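Side-chain contacts in enoyl-CoA hydratase (Thermus thermophilus, PDB 1WZ8), which probably catalyses the reversible addition of water to the double bond of 2-enoyl-CoA thioesters as a hexameric member of the crotonase family: residues L12-P17 and R47-V52; P19-I24 and E201-L206; L98-F103 and L120-A125; P157-M162 and H223-F228. All coordinates share one frame; numbering follows the deposited sequence.

How the contacts relate
Starting from the N terminus, strand 12-18 is joined by contact 1 to the end of helix 36-49, closing a loop that contains strand 21-26. Contact 2 begins inside that loop and ends far along the chain at helix 195-207, so contacts 1 and 2 cross; they also touch directly, because strands 12-18 and 21-26 are antiparallel neighbours in the six-stranded sheet. Contact 3, between helices 83-102 and 118-125, follows contact 1 in series and is nested within contact 2. Contact 4 opens later, at 157-162, and crosses contact 2 by closing on helix 211-226. Asn102 and Arg226 link contacts 3 and 4, whose centres lie about 13 Å apart.

Contact 1 (L12-P17 and R47-V52); sequences LAFAWP and RDLEAV
Phe14 and Trp16 reach from strand 12-18 to Leu49 and Val52, where helix 36-49 gives way to a loop. Phe14 comes first along the strand: its CB is directed at the opposing segment, and ring atom CE2 of Phe14 lies 4.3 Å from Leu49 CD2. The methyl approaches the ring obliquely, and Leu5 of helix 3-8 packs on both residues. Phe14 is also held through its backbone, since its N donates a hydrogen bond to the carboxylate of Glu6. This is the edge of the crotonase-type core: strand 12-18 is the outermost strand of the mixed sheet at this end, hydrogen-bonded to strand 21-26, and the end of helix 36-49 packs against both strands, Leu49 also touching Leu22 and Ile24. Two residues further on, Trp16 turns its indole back to the other segment with CG beside the backbone N (chi1 -61°). The six-membered part of the ring thereby reaches Val52, Trp16 CZ2 standing 4.3 Å from Val52 CG1, with the methyl at the ring edge and near its plane. Val52 has its CB directed at the strand, and chi1 of 180° presents CG1 to the indole. Val55 touches Trp16 as well, while Leu5 packs against Val52.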
loop_
_atom_site.group_PDB
_atom_site.type_symbol
_atom_site.label_atom_id
_atom_site.label_comp_id
_atom_site.label_asym_id
_atom_site.label_seq_id
_atom_site.Cartn_x
_atom_site.Cartn_y
_atom_site.Cartn_z
ATOM N N LEU A 12 -22.918 8.773 -29.235
ATOM C CA LEU A 12 -23.516 7.891 -28.241
ATOM C C LEU A 12 -25.031 7.869 -28.391
ATOM O O LEU A 12 -25.656 8.897 -28.649
ATOM C CB LEU A 12 -23.160 8.351 -26.823
ATOM C CG LEU A 12 -21.687 8.308 -26.411
ATOM C CD1 LEU A 12 -21.553 8.791 -24.972
ATOM C CD2 LEU A 12 -21.153 6.892 -26.550
ATOM N N ALA A 13 -25.611 6.686 -28.237
ATOM C CA ALA A 13 -27.054 6.510 -28.324
ATOM C C ALA A 13 -27.487 5.913 -26.994
ATOM O O ALA A 13 -26.787 5.071 -26.436
ATOM C CB ALA A 13 -27.407 5.566 -29.469
ATOM N N PHE A 14 -28.634 6.350 -26.487
ATOM C CA PHE A 14 -29.123 5.857 -25.205
ATOM C C PHE A 14 -30.510 5.236 -25.318
ATOM O O PHE A 14 -31.385 5.760 -26.013
ATOM C CB PHE A 14 -29.156 6.995 -24.184
ATOM C CG PHE A 14 -27.839 7.698 -24.013
ATOM C CD1 PHE A 14 -27.406 8.635 -24.947
ATOM C CD2 PHE A 14 -27.031 7.431 -22.911
ATOM C CE1 PHE A 14 -26.187 9.298 -24.785
ATOM C CE2 PHE A 14 -25.808 8.089 -22.739
ATOM C CZ PHE A 14 -25.387 9.023 -23.677
ATOM N N ALA A 15 -30.705 4.118 -24.629
ATOM C CA ALA A 15 -31.986 3.427 -24.655
ATOM C C ALA A 15 -32.180 2.583 -23.402
ATOM O O ALA A 15 -31.226 2.320 -22.671
ATOM C CB ALA A 15 -32.073 2.545 -25.897
ATOM N N TRP A 16 -33.422 2.178 -23.159
ATOM C CA TRP A 16 -33.758 1.345 -22.009
ATOM C C TRP A 16 -34.301 0.007 -22.522
ATOM O O TRP A 16 -35.514 -0.221 -22.521
ATOM C CB TRP A 16 -34.835 2.010 -21.137
ATOM C CG TRP A 16 -34.466 3.344 -20.541
ATOM C CD1 TRP A 16 -34.756 4.581 -21.048
ATOM C CD2 TRP A 16 -33.775 3.569 -19.306
ATOM N NE1 TRP A 16 -34.295 5.561 -20.200
ATOM C CE2 TRP A 16 -33.687 4.967 -19.124
ATOM C CE3 TRP A 16 -33.223 2.724 -18.334
ATOM C CZ2 TRP A 16 -33.067 5.541 -18.006
ATOM C CZ3 TRP A 16 -32.607 3.297 -17.221
ATOM C CH2 TRP A 16 -32.536 4.691 -17.069
ATOM N N PRO A 17 -33.413 -0.897 -22.970
ATOM C CA PRO A 17 -33.857 -2.198 -23.480
ATOM C C PRO A 17 -34.639 -3.025 -22.461
ATOM O O PRO A 17 -35.492 -3.832 -22.830
ATOM C CB PRO A 17 -32.548 -2.866 -23.904
ATOM C CG PRO A 17 -31.552 -2.288 -22.949
ATOM C CD PRO A 17 -31.942 -0.823 -22.934
ATOM N N ARG A 47 -19.730 11.026 -15.720
ATOM C CA ARG A 47 -20.030 12.082 -14.754
ATOM C C ARG A 47 -21.495 12.494 -14.824
ATOM O O ARG A 47 -22.156 12.648 -13.800
ATOM C CB ARG A 47 -19.147 13.304 -15.006
ATOM C CG ARG A 47 -17.736 13.159 -14.474
ATOM C CD ARG A 47 -16.835 14.234 -15.043
ATOM N NE ARG A 47 -15.756 13.646 -15.827
ATOM C CZ ARG A 47 -15.323 14.136 -16.982
ATOM N NH1 ARG A 47 -15.880 15.226 -17.489
ATOM N NH2 ARG A 47 -14.335 13.532 -17.633
ATOM N N ASP A 48 -22.002 12.668 -16.039
ATOM C CA ASP A 48 -23.391 13.063 -16.219
ATOM C C ASP A 48 -24.370 11.923 -15.950
ATOM O O ASP A 48 -25.525 12.164 -15.598
ATOM C CB ASP A 48 -23.605 13.612 -17.631
ATOM C CG ASP A 48 -22.799 14.869 -17.893
ATOM O OD1 ASP A 48 -22.692 15.709 -16.974
ATOM O OD2 ASP A 48 -22.283 15.028 -19.018
ATOM N N LEU A 49 -23.916 10.683 -16.105
ATOM C CA LEU A 49 -24.793 9.543 -15.872
ATOM C C LEU A 49 -25.233 9.462 -14.418
ATOM O O LEU A 49 -26.303 8.938 -14.113
ATOM C CB LEU A 49 -24.100 8.236 -16.272
ATOM C CG LEU A 49 -23.883 8.028 -17.771
ATOM C CD1 LEU A 49 -23.256 6.664 -18.013
ATOM C CD2 LEU A 49 -25.220 8.142 -18.500
ATOM N N GLU A 50 -24.403 9.982 -13.522
ATOM C CA GLU A 50 -24.719 9.964 -12.099
ATOM C C GLU A 50 -25.991 10.754 -11.828
ATOM O O GLU A 50 -26.670 10.528 -10.828
ATOM C CB GLU A 50 -23.561 10.558 -11.295
ATOM C CG GLU A 50 -22.292 9.725 -11.333
ATOM C CD GLU A 50 -21.140 10.369 -10.583
ATOM O OE1 GLU A 50 -20.657 11.435 -11.022
ATOM O OE2 GLU A 50 -20.717 9.808 -9.549
ATOM N N ALA A 51 -26.313 11.678 -12.729
ATOM C CA ALA A 51 -27.502 12.507 -12.571
ATOM C C ALA A 51 -28.779 11.808 -13.027
ATOM O O ALA A 51 -29.859 12.098 -12.523
ATOM C CB ALA A 51 -27.328 13.817 -13.332
ATOM N N VAL A 52 -28.655 10.888 -13.978
ATOM C CA VAL A 52 -29.817 10.175 -14.492
ATOM C C VAL A 52 -30.456 9.275 -13.442
ATOM O O VAL A 52 -29.819 8.364 -12.911
ATOM C CB VAL A 52 -29.456 9.314 -15.720
ATOM C CG1 VAL A 52 -30.692 8.588 -16.224
ATOM C CG2 VAL A 52 -28.873 10.190 -16.816
#

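Contact 2 (P19-I24 and E201-L206); sequences PGVLEI and EVAERL
Val21 meets helix 201-206 with both of its methyl groups, and each branch finds a different kind of partner. At chi1 -179°, CG1 is placed anti to the backbone N and beside the carbonyl carbon, where it touches the methyl of Ala203: Val21 CG1 to Ala203 CB is 3.8 Å. The same rotation sets CG2 anti to the carbonyl carbon and beside the backbone N, and this second methyl rests on the helix backbone. Val21 CG2 lies 3.8 Å from both Ala203 O and Glu204 CA, so the valine fork spans the methyl of Ala203 and the peptide that links it to Glu204. Ala203 directs its CB at the strand, and its short side chain lets the backbones come close, with Val21 CA and Glu204 CA only 6.3 Å apart. Glu204 has an extended side chain, all three torsions near 180°, which carries its carboxylate away from the valine to a long, weak ion pair with Arg18. Val21 begins strand 21-24 and also packs on Leu59 of the neighbouring strand 57-62, so helix 195-207 lies here against the central sheet of the crotonase fold. Farther round the helix, Arg205 forms a salt bridge with Glu173 of a neighbouring subunit. With no hydrogen bond between the two segments, their attachment rests on van der Waals packing, and its chemistry implies dependence on shape more than on polar direction.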
loop_
_atom_site.group_PDB
_atom_site.type_symbol
_atom_site.label_atom_id
_atom_site.label_comp_id
_atom_site.label_asym_id
_atom_site.label_seq_id
_atom_site.Cartn_x
_atom_site.Cartn_y
_atom_site.Cartn_z
ATOM N N PRO A 19 -36.125 -2.773 -18.048
ATOM C CA PRO A 19 -36.337 -1.885 -16.900
ATOM C C PRO A 19 -35.067 -1.651 -16.082
ATOM O O PRO A 19 -34.443 -2.600 -15.609
ATOM C CB PRO A 19 -37.407 -2.619 -16.090
ATOM C CG PRO A 19 -38.191 -3.335 -17.146
ATOM C CD PRO A 19 -37.107 -3.873 -18.048
ATOM N N GLY A 20 -34.689 -0.384 -15.929
ATOM C CA GLY A 20 -33.514 -0.047 -15.145
ATOM C C GLY A 20 -32.180 -0.226 -15.842
ATOM O O GLY A 20 -31.139 0.110 -15.283
ATOM N N VAL A 21 -32.200 -0.756 -17.060
ATOM C CA VAL A 21 -30.967 -0.969 -17.803
ATOM C C VAL A 21 -30.738 0.133 -18.829
ATOM O O VAL A 21 -31.426 0.196 -19.850
ATOM C CB VAL A 21 -30.983 -2.323 -18.546
ATOM C CG1 VAL A 21 -29.668 -2.524 -19.289
ATOM C CG2 VAL A 21 -31.219 -3.460 -17.553
ATOM N N LEU A 22 -29.780 1.008 -18.554
ATOM C CA LEU A 22 -29.473 2.076 -19.490
ATOM C C LEU A 22 -28.437 1.542 -20.459
ATOM O O LEU A 22 -27.302 1.249 -20.079
ATOM C CB LEU A 22 -28.925 3.305 -18.767
ATOM C CG LEU A 22 -28.520 4.446 -19.708
ATOM C CD1 LEU A 22 -29.718 4.870 -20.547
ATOM C CD2 LEU A 22 -27.989 5.615 -18.907
ATOM N N GLU A 23 -28.835 1.407 -21.716
ATOM C CA GLU A 23 -27.934 0.894 -22.730
ATOM C C GLU A 23 -27.282 2.034 -23.493
ATOM O O GLU A 23 -27.967 2.900 -24.031
ATOM C CB GLU A 23 -28.699 0.004 -23.705
ATOM C CG GLU A 23 -27.836 -0.576 -24.799
ATOM C CD GLU A 23 -28.652 -1.254 -25.868
ATOM O OE1 GLU A 23 -29.409 -0.553 -26.572
ATOM O OE2 GLU A 23 -28.540 -2.486 -26.004
ATOM N N ILE A 24 -25.955 2.033 -23.526
ATOM C CA ILE A 24 -25.211 3.058 -24.242
ATOM C C ILE A 24 -24.535 2.405 -25.440
ATOM O O ILE A 24 -23.658 1.555 -25.277
ATOM C CB ILE A 24 -24.123 3.701 -23.356
ATOM C CG1 ILE A 24 -24.755 4.311 -22.101
ATOM C CG2 ILE A 24 -23.386 4.782 -24.145
ATOM C CD1 ILE A 24 -23.753 5.025 -21.201
ATOM N N GLU A 201 -29.040 -10.040 -20.622
ATOM C CA GLU A 201 -29.587 -10.883 -19.562
ATOM C C GLU A 201 -28.870 -10.584 -18.240
ATOM O O GLU A 201 -29.493 -10.493 -17.170
ATOM C CB GLU A 201 -29.403 -12.356 -19.929
ATOM C CG GLU A 201 -29.929 -13.332 -18.884
ATOM C CD GLU A 201 -29.491 -14.760 -19.157
ATOM O OE1 GLU A 201 -29.761 -15.270 -20.267
ATOM O OE2 GLU A 201 -28.873 -15.371 -18.259
ATOM N N VAL A 202 -27.551 -10.444 -18.320
ATOM C CA VAL A 202 -26.744 -10.144 -17.145
ATOM C C VAL A 202 -27.134 -8.772 -16.602
ATOM O O VAL A 202 -27.357 -8.603 -15.401
ATOM C CB VAL A 202 -25.234 -10.151 -17.496
ATOM C CG1 VAL A 202 -24.414 -9.691 -16.298
ATOM C CG2 VAL A 202 -24.806 -11.557 -17.910
ATOM N N ALA A 203 -27.223 -7.793 -17.495
ATOM C CA ALA A 203 -27.581 -6.438 -17.091
ATOM C C ALA A 203 -28.956 -6.413 -16.437
ATOM O O ALA A 203 -29.152 -5.759 -15.413
ATOM C CB ALA A 203 -27.559 -5.506 -18.295
ATOM N N GLU A 204 -29.912 -7.125 -17.027
ATOM C CA GLU A 204 -31.254 -7.149 -16.467
ATOM C C GLU A 204 -31.229 -7.736 -15.060
ATOM O O GLU A 204 -31.859 -7.191 -14.151
ATOM C CB GLU A 204 -32.200 -7.957 -17.359
ATOM C CG GLU A 204 -33.649 -7.924 -16.891
ATOM C CD GLU A 204 -34.610 -8.502 -17.911
ATOM O OE1 GLU A 204 -35.832 -8.463 -17.662
ATOM O OE2 GLU A 204 -34.147 -8.990 -18.961
ATOM N N ARG A 205 -30.497 -8.838 -14.883
ATOM C CA ARG A 205 -30.385 -9.487 -13.577
ATOM C C ARG A 205 -29.819 -8.523 -12.544
ATOM O O ARG A 205 -30.263 -8.501 -11.396
ATOM C CB ARG A 205 -29.483 -10.727 -13.644
ATOM C CG ARG A 205 -30.141 -11.972 -14.227
ATOM C CD ARG A 205 -29.183 -13.166 -14.186
ATOM N NE ARG A 205 -28.843 -13.573 -12.823
ATOM C CZ ARG A 205 -27.871 -14.427 -12.520
ATOM N NH1 ARG A 205 -27.135 -14.967 -13.481
ATOM N NH2 ARG A 205 -27.629 -14.741 -11.255
ATOM N N LEU A 206 -28.825 -7.741 -12.949
ATOM C CA LEU A 206 -28.218 -6.766 -12.053
ATOM C C LEU A 206 -29.232 -5.684 -11.695
ATOM O O LEU A 206 -29.284 -5.229 -10.554
ATOM C CB LEU A 206 -26.994 -6.135 -12.710
ATOM C CG LEU A 206 -25.789 -7.070 -12.852
ATOM C CD1 LEU A 206 -24.793 -6.484 -13.835
ATOM C CD2 LEU A 206 -25.146 -7.284 -11.488
#

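Contact 3 (L98-F103 and L120-A125); sequences LGPLNF and LALALA
Ala125 and Pro100 form the middle of a close packing of two nearly parallel helices within the crotonase fold. The short axes of 98-102 and 120-125 pass 9.1 Å apart, with 10° between their directions. Ala125, at the end of its helical segment, points its methyl at the proline ring: Ala125 CB lies 4.0 Å from Pro100 CB, and Pro100 CG is almost as near, so the methyl sits against that side of the pyrrolidine. Pro100 in turn directs its CB at the other helix. Having no N-H, it breaks the backbone bonding of its own helix at a kink, while its ring supplies an apolar surface to the partner. The same ring meets Leu122 at about a right angle, Pro100 CG to Leu122 CD1 being 4.1 Å. Leu122 achieves this with CG anti to the backbone N (chi1 -178°), and it also packs on Leu60 of strand 57-62. Trp46 of helix 36-49 touches Pro100 too. All four touching residues are buried, and the centre of the contact lies about 6 Å from that of the chain. The carbonyl oxygens of Pro100 and Leu101 have partners on helix 211-226, accepting hydrogen bonds from Lys218 NZ and Asn222 ND2 respectively. Leu101, which also packs against Lys166 of a neighbouring subunit, adds a methyl-to-carbonyl contact with Ala125: Leu101 CD2 lies 3.6 Å from Ala125 O.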
loop_
_atom_site.group_PDB
_atom_site.type_symbol
_atom_site.label_atom_id
_atom_site.label_comp_id
_atom_site.label_asym_id
_atom_site.label_seq_id
_atom_site.Cartn_x
_atom_site.Cartn_y
_atom_site.Cartn_z
ATOM N N LEU A 98 -11.433 4.933 -15.094
ATOM C CA LEU A 98 -11.970 5.281 -13.782
ATOM C C LEU A 98 -13.449 5.626 -13.828
ATOM O O LEU A 98 -14.170 5.426 -12.851
ATOM C CB LEU A 98 -11.185 6.451 -13.186
ATOM C CG LEU A 98 -9.691 6.194 -12.974
ATOM C CD1 LEU A 98 -9.062 7.402 -12.287
ATOM C CD2 LEU A 98 -9.500 4.939 -12.129
ATOM N N GLY A 99 -13.903 6.144 -14.968
ATOM C CA GLY A 99 -15.302 6.499 -15.105
ATOM C C GLY A 99 -16.189 5.327 -14.740
ATOM O O GLY A 99 -17.025 5.428 -13.842
ATOM N N PRO A 100 -16.034 4.192 -15.431
ATOM C CA PRO A 100 -16.844 3.008 -15.143
ATOM C C PRO A 100 -16.593 2.492 -13.720
ATOM O O PRO A 100 -17.530 2.112 -13.013
ATOM C CB PRO A 100 -16.384 2.014 -16.204
ATOM C CG PRO A 100 -15.979 2.898 -17.344
ATOM C CD PRO A 100 -15.227 3.994 -16.649
ATOM N N LEU A 101 -15.329 2.492 -13.303
ATOM C CA LEU A 101 -14.974 2.007 -11.971
ATOM C C LEU A 101 -15.617 2.803 -10.855
ATOM O O LEU A 101 -16.031 2.236 -9.843
ATOM C CB LEU A 101 -13.456 2.016 -11.761
ATOM C CG LEU A 101 -12.589 0.958 -12.446
ATOM C CD1 LEU A 101 -11.186 1.018 -11.846
ATOM C CD2 LEU A 101 -13.179 -0.430 -12.240
ATOM N N ASN A 102 -15.698 4.117 -11.029
ATOM C CA ASN A 102 -16.291 4.953 -9.998
ATOM C C ASN A 102 -17.780 5.234 -10.175
ATOM O O ASN A 102 -18.388 5.904 -9.340
ATOM C CB ASN A 102 -15.499 6.256 -9.856
ATOM C CG ASN A 102 -14.129 6.030 -9.233
ATOM O OD1 ASN A 102 -13.998 5.295 -8.256
ATOM N ND2 ASN A 102 -13.105 6.661 -9.795
ATOM N N PHE A 103 -18.370 4.727 -11.255
ATOM C CA PHE A 103 -19.799 4.910 -11.464
ATOM C C PHE A 103 -20.445 4.015 -10.409
ATOM O O PHE A 103 -20.001 2.894 -10.199
ATOM C CB PHE A 103 -20.208 4.453 -12.862
ATOM C CG PHE A 103 -21.632 4.767 -13.197
ATOM C CD1 PHE A 103 -22.059 6.089 -13.278
ATOM C CD2 PHE A 103 -22.558 3.749 -13.384
ATOM C CE1 PHE A 103 -23.394 6.394 -13.538
ATOM C CE2 PHE A 103 -23.898 4.042 -13.647
ATOM C CZ PHE A 103 -24.316 5.366 -13.721
ATOM N N LEU A 120 -10.445 -2.268 -25.494
ATOM C CA LEU A 120 -10.276 -3.282 -24.462
ATOM C C LEU A 120 -10.293 -2.606 -23.092
ATOM O O LEU A 120 -10.777 -3.179 -22.116
ATOM C CB LEU A 120 -8.961 -4.037 -24.664
ATOM C CG LEU A 120 -8.688 -5.222 -23.728
ATOM C CD1 LEU A 120 -9.792 -6.279 -23.868
ATOM C CD2 LEU A 120 -7.335 -5.825 -24.071
ATOM N N ALA A 121 -9.766 -1.384 -23.021
ATOM C CA ALA A 121 -9.743 -0.648 -21.758
ATOM C C ALA A 121 -11.159 -0.465 -21.219
ATOM O O ALA A 121 -11.427 -0.692 -20.032
ATOM C CB ALA A 121 -9.074 0.717 -21.952
ATOM N N LEU A 122 -12.066 -0.062 -22.100
ATOM C CA LEU A 122 -13.452 0.159 -21.718
ATOM C C LEU A 122 -14.117 -1.162 -21.358
ATOM O O LEU A 122 -14.843 -1.245 -20.371
ATOM C CB LEU A 122 -14.211 0.839 -22.863
ATOM C CG LEU A 122 -15.680 1.196 -22.626
ATOM C CD1 LEU A 122 -15.803 2.077 -21.390
ATOM C CD2 LEU A 122 -16.233 1.906 -23.856
ATOM N N ALA A 123 -13.851 -2.193 -22.156
ATOM C CA ALA A 123 -14.421 -3.519 -21.927
ATOM C C ALA A 123 -14.026 -4.088 -20.572
ATOM O O ALA A 123 -14.859 -4.660 -19.856
ATOM C CB ALA A 123 -13.977 -4.474 -23.022
ATOM N N LEU A 124 -12.751 -3.954 -20.226
ATOM C CA LEU A 124 -12.265 -4.479 -18.955
ATOM C C LEU A 124 -12.555 -3.585 -17.750
ATOM O O LEU A 124 -12.497 -4.047 -16.612
ATOM C CB LEU A 124 -10.766 -4.773 -19.045
ATOM C CG LEU A 124 -10.366 -5.813 -20.100
ATOM C CD1 LEU A 124 -8.885 -6.156 -19.945
ATOM C CD2 LEU A 124 -11.231 -7.068 -19.950
ATOM N N ALA A 125 -12.868 -2.313 -17.986
ATOM C CA ALA A 125 -13.186 -1.417 -16.878
ATOM C C ALA A 125 -14.596 -1.737 -16.392
ATOM O O ALA A 125 -14.955 -1.473 -15.237
ATOM C CB ALA A 125 -13.104 0.041 -17.329
#

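Contact 4 (P157-M162 and H223-F228); sequences PLLVGM and HWYRSF
Apolar packing joins Leu158 and Leu159 to Trp224 and Tyr225. Leu158, with more surface buried here than any other residue of the two segments, directs its CB at helix 223-226 and sets one methyl against two successive aromatic residues. Leu158 CD1 lies 4.0 Å from Trp224 CB and 4.1 Å from Tyr225 CD1, meeting both rings obliquely; the leucine and tryptophan side chains cross at about a right angle. Leu159 completes the packing at the far end of the tyrosine, where Leu159 CD2 is 3.6 Å from Tyr225 OH. Tyr225 reaches that position with CG beside the backbone N (chi1 -73°), and its side chain runs across Leu159 nearly perpendicularly.

No hydrogen bond joins the two segments; the polar groups of 223-228 bond within that segment, to Asn102 and His219, and to neighbouring subunits. Ser227 OG donates to His223 O over 2.9 Å, nearly in line with the carbonyl bond (C=O...OG angle 160°); the same oxygen also accepts Ser227 N, so two bonds from Ser227 converge on it. Arg226 NH1 sits 3.4 Å above the plane of the His223 ring, over its centre. Trp224 NE1 bonds to Val153 O of a neighbouring subunit, whereas Trp224 O is buried without a hydrogen-bonding partner.

Aromatic stacking extends the contact between chains: Trp224 stacks with Phe228 of a neighbouring subunit, and Phe228 with Trp224 of another. Leu158 and Trp224 thus belong both to the interior of one chain and to the subunit interface of the crotonase-family hexamer.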
loop_
_atom_site.group_PDB
_atom_site.type_symbol
_atom_site.label_atom_id
_atom_site.label_comp_id
_atom_site.label_asym_id
_atom_site.label_seq_id
_atom_site.Cartn_x
_atom_site.Cartn_y
_atom_site.Cartn_z
ATOM N N PRO A 157 -3.045 -7.438 -13.971
ATOM C CA PRO A 157 -2.504 -8.276 -12.895
ATOM C C PRO A 157 -3.553 -8.931 -12.004
ATOM O O PRO A 157 -3.417 -10.105 -11.640
ATOM C CB PRO A 157 -1.608 -7.310 -12.123
ATOM C CG PRO A 157 -1.115 -6.389 -13.209
ATOM C CD PRO A 157 -2.391 -6.117 -13.986
ATOM N N LEU A 158 -4.587 -8.175 -11.641
ATOM C CA LEU A 158 -5.641 -8.699 -10.775
ATOM C C LEU A 158 -6.701 -9.488 -11.529
ATOM O O LEU A 158 -7.666 -9.965 -10.934
ATOM C CB LEU A 158 -6.311 -7.573 -9.987
ATOM C CG LEU A 158 -5.526 -6.990 -8.810
ATOM C CD1 LEU A 158 -6.363 -5.914 -8.125
ATOM C CD2 LEU A 158 -5.171 -8.099 -7.824
ATOM N N LEU A 159 -6.523 -9.628 -12.838
ATOM C CA LEU A 159 -7.470 -10.386 -13.643
ATOM C C LEU A 159 -6.897 -11.742 -14.039
ATOM O O LEU A 159 -7.530 -12.779 -13.816
ATOM C CB LEU A 159 -7.853 -9.611 -14.914
ATOM C CG LEU A 159 -8.771 -8.393 -14.761
ATOM C CD1 LEU A 159 -8.974 -7.746 -16.119
ATOM C CD2 LEU A 159 -10.116 -8.811 -14.178
ATOM N N VAL A 160 -5.696 -11.736 -14.607
ATOM C CA VAL A 160 -5.066 -12.969 -15.064
ATOM C C VAL A 160 -3.724 -13.327 -14.436
ATOM O O VAL A 160 -3.151 -14.369 -14.756
ATOM C CB VAL A 160 -4.872 -12.952 -16.600
ATOM C CG1 VAL A 160 -6.218 -12.807 -17.289
ATOM C CG2 VAL A 160 -3.936 -11.819 -16.999
ATOM N N GLY A 161 -3.216 -12.484 -13.545
ATOM C CA GLY A 161 -1.935 -12.789 -12.939
ATOM C C GLY A 161 -0.820 -12.200 -13.779
ATOM O O GLY A 161 -1.008 -11.931 -14.966
ATOM N N MET A 162 0.353 -12.034 -13.176
ATOM C CA MET A 162 1.488 -11.421 -13.859
ATOM C C MET A 162 2.102 -12.182 -15.034
ATOM O O MET A 162 2.554 -11.561 -15.997
ATOM C CB MET A 162 2.584 -11.100 -12.843
ATOM C CG MET A 162 3.643 -10.147 -13.380
ATOM S SD MET A 162 2.916 -8.566 -13.882
ATOM C CE MET A 162 2.255 -8.027 -12.315
ATOM N N HIS A 223 -11.812 -0.834 -4.634
ATOM C CA HIS A 223 -10.710 -0.243 -3.889
ATOM C C HIS A 223 -9.445 -1.062 -4.158
ATOM O O HIS A 223 -8.331 -0.596 -3.906
ATOM C CB HIS A 223 -11.002 -0.213 -2.384
ATOM C CG HIS A 223 -11.682 1.040 -1.925
ATOM N ND1 HIS A 223 -11.211 2.298 -2.238
ATOM C CD2 HIS A 223 -12.778 1.229 -1.154
ATOM C CE1 HIS A 223 -11.988 3.208 -1.676
ATOM N NE2 HIS A 223 -12.945 2.586 -1.013
ATOM N N TRP A 224 -9.608 -2.290 -4.649
ATOM C CA TRP A 224 -8.436 -3.095 -4.966
ATOM C C TRP A 224 -7.720 -2.430 -6.132
ATOM O O TRP A 224 -6.495 -2.351 -6.157
ATOM C CB TRP A 224 -8.814 -4.528 -5.343
ATOM C CG TRP A 224 -9.044 -5.411 -4.157
ATOM C CD1 TRP A 224 -10.170 -5.477 -3.386
ATOM C CD2 TRP A 224 -8.110 -6.333 -3.583
ATOM N NE1 TRP A 224 -9.996 -6.381 -2.370
ATOM C CE2 TRP A 224 -8.741 -6.922 -2.465
ATOM C CE3 TRP A 224 -6.802 -6.719 -3.904
ATOM C CZ2 TRP A 224 -8.107 -7.878 -1.664
ATOM C CZ3 TRP A 224 -6.168 -7.676 -3.105
ATOM C CH2 TRP A 224 -6.826 -8.242 -1.998
ATOM N N TYR A 225 -8.489 -1.946 -7.100
ATOM C CA TYR A 225 -7.899 -1.269 -8.245
ATOM C C TYR A 225 -7.393 0.117 -7.838
ATOM O O TYR A 225 -6.305 0.523 -8.229
ATOM C CB TYR A 225 -8.921 -1.105 -9.371
ATOM C CG TYR A 225 -9.271 -2.373 -10.116
ATOM C CD1 TYR A 225 -8.275 -3.225 -10.591
ATOM C CD2 TYR A 225 -10.603 -2.686 -10.408
ATOM C CE1 TYR A 225 -8.592 -4.354 -11.343
ATOM C CE2 TYR A 225 -10.930 -3.810 -11.159
ATOM C CZ TYR A 225 -9.921 -4.636 -11.625
ATOM O OH TYR A 225 -10.236 -5.724 -12.399
ATOM N N ARG A 226 -8.186 0.831 -7.049
ATOM C CA ARG A 226 -7.817 2.173 -6.627
ATOM C C ARG A 226 -6.481 2.218 -5.896
ATOM O O ARG A 226 -5.750 3.200 -6.006
ATOM C CB ARG A 226 -8.914 2.785 -5.751
ATOM C CG ARG A 226 -10.261 2.928 -6.456
ATOM C CD ARG A 226 -11.224 3.806 -5.657
ATOM N NE ARG A 226 -12.558 3.834 -6.254
ATOM C CZ ARG A 226 -13.571 3.070 -5.858
ATOM N NH1 ARG A 226 -13.410 2.219 -4.853
ATOM N NH2 ARG A 226 -14.744 3.148 -6.475
ATOM N N SER A 227 -6.156 1.158 -5.161
ATOM C CA SER A 227 -4.893 1.108 -4.432
ATOM C C SER A 227 -3.684 1.104 -5.371
ATOM O O SER A 227 -2.562 1.367 -4.947
ATOM C CB SER A 227 -4.851 -0.137 -3.537
ATOM O OG SER A 227 -5.806 -0.055 -2.495
ATOM N N PHE A 228 -3.921 0.813 -6.649
ATOM C CA PHE A 228 -2.850 0.759 -7.639
ATOM C C PHE A 228 -2.992 1.828 -8.714
ATOM O O PHE A 228 -2.464 1.688 -9.815
ATOM C CB PHE A 228 -2.815 -0.626 -8.288
ATOM C CG PHE A 228 -2.400 -1.721 -7.342
ATOM C CD1 PHE A 228 -1.053 -2.023 -7.164
ATOM C CD2 PHE A 228 -3.350 -2.412 -6.591
ATOM C CE1 PHE A 228 -0.653 -3.000 -6.262
ATOM C CE2 PHE A 228 -2.957 -3.397 -5.679
ATOM C CZ PHE A 228 -1.607 -3.689 -5.511
#